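Local coordinates for protein secretory pathway GDP dissociation inhibitor (Saccharomyces cerevisiae, PDB 2BCG) that keeps the Rab GTPase SEC4 in its GDP-bound state by inhibiting GDP release, and extracts GDP-bound YPT7 from vacuolar membranes, at residues K151-W156 with Y183-G188; T177-Y182 with D206-P211. All coordinates share one frame; numbering follows the deposited sequence.

Overall arrangement
Both contacts lie in the helical part of the inhibitor that holds the geranylgeranyl groups, with their centres 13 Å apart, and both use helix 178-184. Contact 1 packs the C-terminal end of that helix and the turn after it against helix 144-159, whose far side meets the lipid through K151, L154 and E155. Contact 2 joins the helix's N-terminal turn to 206-211, just ahead of helix 212-229; here the M178 side chain is about 12 Å from a bound geranylgeranyl. The two merge directly: F153 CZ packs 3.6 Å from M178 CE, W156 CZ3 lies 3.6 Å from V181 CG1, and L187 N probably donates to Y182 O at 3.1 Å.

Contact 1. Residues K151-W156 with Y183-G188. With GER (geran-8-yl geran), chain D.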
loop_
_atom_site.group_PDB
_atom_site.type_symbol
_atom_site.label_atom_id
_atom_site.label_comp_id
_atom_site.label_asym_id
_atom_site.label_seq_id
_atom_site.Cartn_x
_atom_site.Cartn_y
_atom_site.Cartn_z
ATOM N N LYS A 151 -1.585 -19.647 30.624
ATOM C CA LYS A 151 -0.139 -19.841 30.440
ATOM C C LYS A 151 0.234 -21.239 29.925
ATOM O O LYS A 151 1.043 -21.375 28.995
ATOM C CB LYS A 151 0.587 -19.544 31.750
ATOM C CG LYS A 151 2.095 -19.579 31.656
ATOM C CD LYS A 151 2.689 -18.638 32.675
ATOM C CE LYS A 151 4.183 -18.845 32.887
ATOM N NZ LYS A 151 4.640 -17.772 33.836
ATOM N N LYS A 152 -0.356 -22.276 30.519
ATOM C CA LYS A 152 -0.102 -23.634 30.054
ATOM C C LYS A 152 -0.561 -23.814 28.622
ATOM O O LYS A 152 0.112 -24.464 27.832
ATOM C CB LYS A 152 -0.770 -24.651 30.972
ATOM C CG LYS A 152 -0.204 -24.602 32.372
ATOM C CD LYS A 152 -0.862 -25.606 33.271
ATOM C CE LYS A 152 0.116 -25.992 34.374
ATOM N NZ LYS A 152 -0.497 -26.917 35.359
ATOM N N PHE A 153 -1.702 -23.212 28.287
ATOM C CA PHE A 153 -2.185 -23.199 26.909
ATOM C C PHE A 153 -1.163 -22.567 25.954
ATOM O O PHE A 153 -0.814 -23.160 24.931
ATOM C CB PHE A 153 -3.520 -22.453 26.832
ATOM C CG PHE A 153 -4.003 -22.211 25.431
ATOM C CD1 PHE A 153 -4.544 -23.251 24.689
ATOM C CD2 PHE A 153 -3.945 -20.929 24.866
ATOM C CE1 PHE A 153 -5.007 -23.043 23.392
ATOM C CE2 PHE A 153 -4.403 -20.704 23.579
ATOM C CZ PHE A 153 -4.939 -21.761 22.832
ATOM N N LEU A 154 -0.683 -21.375 26.289
ATOM C CA LEU A 154 0.260 -20.684 25.418
ATOM C C LEU A 154 1.626 -21.372 25.371
ATOM O O LEU A 154 2.321 -21.301 24.354
ATOM C CB LEU A 154 0.389 -19.200 25.811
ATOM C CG LEU A 154 -0.850 -18.316 25.586
ATOM C CD1 LEU A 154 -0.542 -16.928 26.104
ATOM C CD2 LEU A 154 -1.287 -18.249 24.120
ATOM N N GLU A 155 2.005 -22.047 26.461
ATOM C CA GLU A 155 3.241 -22.842 26.486
ATOM C C GLU A 155 3.153 -24.037 25.530
ATOM O O GLU A 155 4.153 -24.440 24.928
ATOM C CB GLU A 155 3.563 -23.310 27.914
ATOM C CG GLU A 155 4.155 -22.211 28.818
ATOM C CD GLU A 155 4.215 -22.619 30.293
ATOM O OE1 GLU A 155 3.493 -23.571 30.695
ATOM O OE2 GLU A 155 4.979 -21.984 31.054
ATOM N N TRP A 156 1.955 -24.588 25.389
ATOM C CA TRP A 156 1.702 -25.660 24.435
ATOM C C TRP A 156 1.761 -25.139 22.993
ATOM O O TRP A 156 2.366 -25.790 22.127
ATOM C CB TRP A 156 0.374 -26.348 24.754
ATOM C CG TRP A 156 -0.142 -27.252 23.684
ATOM C CD1 TRP A 156 0.278 -28.524 23.406
ATOM C CD2 TRP A 156 -1.204 -26.972 22.769
ATOM N NE1 TRP A 156 -0.447 -29.045 22.364
ATOM C CE2 TRP A 156 -1.368 -28.116 21.953
ATOM C CE3 TRP A 156 -2.034 -25.862 22.552
ATOM C CZ2 TRP A 156 -2.320 -28.179 20.934
ATOM C CZ3 TRP A 156 -2.982 -25.922 21.534
ATOM C CH2 TRP A 156 -3.117 -27.076 20.736
ATOM N N TYR A 183 -10.775 -27.227 26.447
ATOM C CA TYR A 183 -11.141 -28.155 27.536
ATOM C C TYR A 183 -9.923 -28.828 28.151
ATOM O O TYR A 183 -9.838 -28.921 29.380
ATOM C CB TYR A 183 -12.112 -29.212 27.026
ATOM C CG TYR A 183 -12.874 -29.943 28.118
ATOM C CD1 TYR A 183 -13.981 -29.355 28.733
ATOM C CD2 TYR A 183 -12.531 -31.250 28.471
ATOM C CE1 TYR A 183 -14.723 -30.046 29.723
ATOM C CE2 TYR A 183 -13.245 -31.939 29.453
ATOM C CZ TYR A 183 -14.332 -31.333 30.065
ATOM O OH TYR A 183 -15.065 -32.017 31.028
ATOM N N LYS A 184 -8.988 -29.281 27.313
ATOM C CA LYS A 184 -7.768 -29.931 27.801
ATOM C C LYS A 184 -7.064 -29.015 28.812
ATOM O O LYS A 184 -6.515 -29.474 29.814
ATOM C CB LYS A 184 -6.852 -30.314 26.625
ATOM C CG LYS A 184 -5.453 -30.851 26.999
ATOM C CD LYS A 184 -5.448 -32.342 27.388
ATOM C CE LYS A 184 -5.732 -33.245 26.195
ATOM N NZ LYS A 184 -5.490 -34.675 26.533
ATOM N N PHE A 185 -7.106 -27.706 28.562
ATOM C CA PHE A 185 -6.476 -26.743 29.452
ATOM C C PHE A 185 -7.418 -26.109 30.469
ATOM O O PHE A 185 -7.002 -25.234 31.217
ATOM C CB PHE A 185 -5.786 -25.675 28.602
ATOM C CG PHE A 185 -4.701 -26.240 27.752
ATOM C CD1 PHE A 185 -4.937 -26.514 26.417
ATOM C CD2 PHE A 185 -3.469 -26.575 28.305
ATOM C CE1 PHE A 185 -3.931 -27.064 25.626
ATOM C CE2 PHE A 185 -2.455 -27.131 27.520
ATOM C CZ PHE A 185 -2.696 -27.377 26.188
ATOM N N GLY A 186 -8.676 -26.536 30.480
ATOM C CA GLY A 186 -9.660 -26.090 31.470
ATOM C C GLY A 186 -10.025 -24.618 31.415
ATOM O O GLY A 186 -10.273 -23.996 32.442
ATOM N N LEU A 187 -10.041 -24.049 30.208
ATOM C CA LEU A 187 -10.297 -22.602 30.061
ATOM C C LEU A 187 -11.791 -22.264 30.072
ATOM O O LEU A 187 -12.569 -22.910 29.379
ATOM C CB LEU A 187 -9.642 -22.086 28.773
ATOM C CG LEU A 187 -8.173 -22.467 28.580
ATOM C CD1 LEU A 187 -7.662 -21.981 27.214
ATOM C CD2 LEU A 187 -7.350 -21.907 29.692
ATOM N N GLY A 188 -12.183 -21.243 30.844
ATOM C CA GLY A 188 -13.581 -20.801 30.905
ATOM C C GLY A 188 -14.029 -19.931 29.743
ATOM O O GLY A 188 -13.206 -19.532 28.924
HETATM C C1 GER D . 5.831 -17.622 20.419
HETATM C C2 GER D . 5.191 -17.046 21.707
HETATM C C3 GER D . 4.070 -17.585 22.360
HETATM C C4 GER D . 3.335 -18.836 21.852
HETATM C C5 GER D . 3.543 -16.883 23.622
HETATM C C6 GER D . 3.871 -17.632 24.922
HETATM C C7 GER D . 3.615 -16.835 26.042
HETATM C C8 GER D . 3.426 -17.217 27.377
HETATM C C9 GER D . 3.498 -18.695 27.800
HETATM C C10 GER D . 3.170 -16.130 28.438
HETATM C C11 GER D . 1.704 -16.047 28.903
HETATM C C12 GER D . 1.608 -15.319 30.089
HETATM C C13 GER D . 0.483 -15.027 30.864
HETATM C C14 GER D . -0.918 -15.500 30.481
HETATM C C15 GER D . 0.654 -14.200 32.137
HETATM C C16 GER D . 0.837 -15.105 33.346
HETATM C C17 GER D . 0.718 -14.383 34.524
HETATM C C18 GER D . 0.223 -14.856 35.735
HETATM C C19 GER D . -0.258 -16.316 35.862
HETATM C C20 GER D . 0.168 -13.902 36.946
#
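F185 lies flat against helix 144-159, one face of its ring covering the F153 backbone: F153 CA sits 3.9 Å from the F185 ring centroid and 13° off the ring normal, a CH-pi contact. With CG anti to the backbone N (chi1 172°), the F153 ring turns its edge to the same phenyl group in an offset edge-to-face pair, with planes 79° apart and F153 CD1 3.7 Å from F185 CD1. The two side chains cross at about a right angle. One turn on, F185 CZ comes 3.5 Å from W156 CB, and the indole and phenyl planes meet obliquely, completing a three-ring aromatic cluster. F185 is presented by the C-terminal end of helix 178-184, where G186, with positive phi, closes the last turn in a Schellman motif. The chain turns aside there and brings L187 against helix 144-159, its CD1 lying over one face of the F153 ring, 4.1 Å from F153 CG. I195 of helix 189-199 also packs on F153 and L187. Away from this cluster, helix 144-159 meets geranylgeranyl: L154 CB lies 3.7 Å from lipid C9, and E155 CG reaches that same C9 at 3.7 Å. L154 also touches a second geranylgeranyl, alongside M199.

Contact 2. Residues T177-Y182 with D206-P211; sequences TMDEVY and DYLQQP
A capping box formed by T177 and E180 starts helix 178-184, and the chain at 206-211 lies against this capped end. With OG1 placed between the backbone N and carbonyl carbon (chi1 70°), T177 accepts from E180 N at 3.2 Å, while T177 N donates to E180 OE1. Two further amides of the first turn are satisfied across the contact: D179 N donates to L208 O at 3.1 Å and M178 N to Q210 O at 3.2 Å. T177 and P211 form a single backbone bridge. Deeper in, the hydroxyls Y182 OH and Y207 OH share a hydrogen bond of 2.9 Å. L208 CD2 meets the edge of the Y182 ring, 3.6 Å from Y182 CE1, and M178 CG abuts the edge of the Y207 ring. Replacing Y207 by an alanine would probably leave the Y182 hydroxyl without this partner and open a gap beside M178 and W202, which stacks on the Y207 ring. D179 OD2 is salt-bridged to K192, while Q209 NE2 gives D179 OD1 a weak bond. A water donates to Q209 OE1 at 2.6 Å and bonds T177 OG1 at 2.7 Å.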
loop_
_atom_site.group_PDB
_atom_site.type_symbol
_atom_site.label_atom_id
_atom_site.label_comp_id
_atom_site.label_asym_id
_atom_site.label_seq_id
_atom_site.Cartn_x
_atom_site.Cartn_y
_atom_site.Cartn_z
ATOM N N THR A 177 -11.615 -30.308 17.919
ATOM C CA THR A 177 -12.139 -28.945 17.727
ATOM C C THR A 177 -11.391 -27.986 18.664
ATOM O O THR A 177 -10.711 -28.407 19.617
ATOM C CB THR A 177 -13.656 -28.846 18.047
ATOM O OG1 THR A 177 -13.850 -28.996 19.459
ATOM C CG2 THR A 177 -14.471 -29.917 17.305
ATOM N N MET A 178 -11.509 -26.685 18.398
ATOM C CA MET A 178 -10.869 -25.720 19.265
ATOM C C MET A 178 -11.470 -25.761 20.670
ATOM O O MET A 178 -10.741 -25.598 21.632
ATOM C CB MET A 178 -10.908 -24.307 18.665
ATOM C CG MET A 178 -9.856 -23.401 19.271
ATOM S SD MET A 178 -8.160 -24.032 19.267
ATOM C CE MET A 178 -7.369 -22.965 20.457
ATOM N N ASP A 179 -12.777 -25.995 20.785
ATOM C CA ASP A 179 -13.408 -26.139 22.110
ATOM C C ASP A 179 -12.788 -27.287 22.924
ATOM O O ASP A 179 -12.579 -27.155 24.127
ATOM C CB ASP A 179 -14.911 -26.363 21.985
ATOM C CG ASP A 179 -15.711 -25.509 22.952
ATOM O OD1 ASP A 179 -16.962 -25.474 22.803
ATOM O OD2 ASP A 179 -15.105 -24.857 23.830
ATOM N N GLU A 180 -12.484 -28.401 22.247
ATOM C CA GLU A 180 -11.820 -29.531 22.889
ATOM C C GLU A 180 -10.407 -29.199 23.316
ATOM O O GLU A 180 -9.951 -29.635 24.369
ATOM C CB GLU A 180 -11.830 -30.761 21.978
ATOM C CG GLU A 180 -13.223 -31.335 21.773
ATOM C CD GLU A 180 -13.233 -32.506 20.807
ATOM O OE1 GLU A 180 -12.326 -32.593 19.948
ATOM O OE2 GLU A 180 -14.158 -33.335 20.914
ATOM N N VAL A 181 -9.709 -28.375 22.531
ATOM C CA VAL A 181 -8.396 -27.913 22.924
ATOM C C VAL A 181 -8.495 -27.043 24.201
ATOM O O VAL A 181 -7.694 -27.187 25.129
ATOM C CB VAL A 181 -7.683 -27.132 21.755
ATOM C CG1 VAL A 181 -6.463 -26.397 22.259
ATOM C CG2 VAL A 181 -7.299 -28.074 20.611
ATOM N N TYR A 182 -9.507 -26.166 24.246
ATOM C CA TYR A 182 -9.722 -25.301 25.400
ATOM C C TYR A 182 -9.990 -26.165 26.645
ATOM O O TYR A 182 -9.446 -25.895 27.727
ATOM C CB TYR A 182 -10.899 -24.347 25.142
ATOM C CG TYR A 182 -10.660 -23.148 24.190
ATOM C CD1 TYR A 182 -11.697 -22.681 23.383
ATOM C CD2 TYR A 182 -9.423 -22.492 24.128
ATOM C CE1 TYR A 182 -11.534 -21.546 22.546
ATOM C CE2 TYR A 182 -9.232 -21.345 23.277
ATOM C CZ TYR A 182 -10.306 -20.902 22.497
ATOM O OH TYR A 182 -10.119 -19.790 21.670
ATOM N N ASP A 206 -17.926 -19.289 15.437
ATOM C CA ASP A 206 -18.023 -20.498 14.607
ATOM C C ASP A 206 -16.841 -21.439 14.838
ATOM O O ASP A 206 -17.018 -22.660 14.864
ATOM C CB ASP A 206 -18.056 -20.141 13.127
ATOM C CG ASP A 206 -19.296 -19.355 12.726
ATOM O OD1 ASP A 206 -20.216 -19.172 13.560
ATOM O OD2 ASP A 206 -19.345 -18.921 11.546
ATOM N N TYR A 207 -15.641 -20.871 15.000
ATOM C CA TYR A 207 -14.383 -21.644 15.138
ATOM C C TYR A 207 -14.385 -22.678 16.280
ATOM O O TYR A 207 -13.598 -23.632 16.253
ATOM C CB TYR A 207 -13.192 -20.707 15.335
ATOM C CG TYR A 207 -13.074 -20.198 16.761
ATOM C CD1 TYR A 207 -13.858 -19.117 17.222
ATOM C CD2 TYR A 207 -12.192 -20.811 17.656
ATOM C CE1 TYR A 207 -13.748 -18.651 18.550
ATOM C CE2 TYR A 207 -12.073 -20.369 18.978
ATOM C CZ TYR A 207 -12.860 -19.307 19.422
ATOM O OH TYR A 207 -12.728 -18.878 20.721
ATOM N N LEU A 208 -15.236 -22.469 17.284
ATOM C CA LEU A 208 -15.278 -23.349 18.451
ATOM C C LEU A 208 -15.579 -24.809 18.076
ATOM O O LEU A 208 -15.071 -25.739 18.713
ATOM C CB LEU A 208 -16.309 -22.856 19.454
ATOM C CG LEU A 208 -16.021 -21.597 20.290
ATOM C CD1 LEU A 208 -17.267 -21.292 21.106
ATOM C CD2 LEU A 208 -14.817 -21.777 21.203
ATOM N N GLN A 209 -16.388 -24.988 17.039
ATOM C CA GLN A 209 -16.830 -26.323 16.641
ATOM C C GLN A 209 -16.141 -26.803 15.364
ATOM O O GLN A 209 -16.560 -27.782 14.753
ATOM C CB GLN A 209 -18.360 -26.375 16.538
ATOM C CG GLN A 209 -19.101 -25.921 17.809
ATOM C CD GLN A 209 -18.664 -26.660 19.083
ATOM O OE1 GLN A 209 -18.206 -27.806 19.034
ATOM N NE2 GLN A 209 -18.807 -25.996 20.231
ATOM N N GLN A 210 -15.059 -26.123 14.984
ATOM C CA GLN A 210 -14.278 -26.473 13.798
ATOM C C GLN A 210 -12.916 -27.024 14.238
ATOM O O GLN A 210 -12.492 -26.750 15.369
ATOM C CB GLN A 210 -14.092 -25.244 12.901
ATOM C CG GLN A 210 -15.327 -24.885 12.096
ATOM C CD GLN A 210 -15.269 -23.500 11.489
ATOM O OE1 GLN A 210 -14.235 -22.828 11.514
ATOM N NE2 GLN A 210 -16.391 -23.063 10.934
ATOM N N PRO A 211 -12.233 -27.822 13.369
ATOM C CA PRO A 211 -10.881 -28.301 13.649
ATOM C C PRO A 211 -9.962 -27.211 14.208
ATOM O O PRO A 211 -10.015 -26.063 13.759
ATOM C CB PRO A 211 -10.374 -28.741 12.275
ATOM C CG PRO A 211 -11.596 -29.218 11.595
ATOM C CD PRO A 211 -12.726 -28.346 12.078
HETATM O O HOH W 1 -16.403 -29.388 20.123
#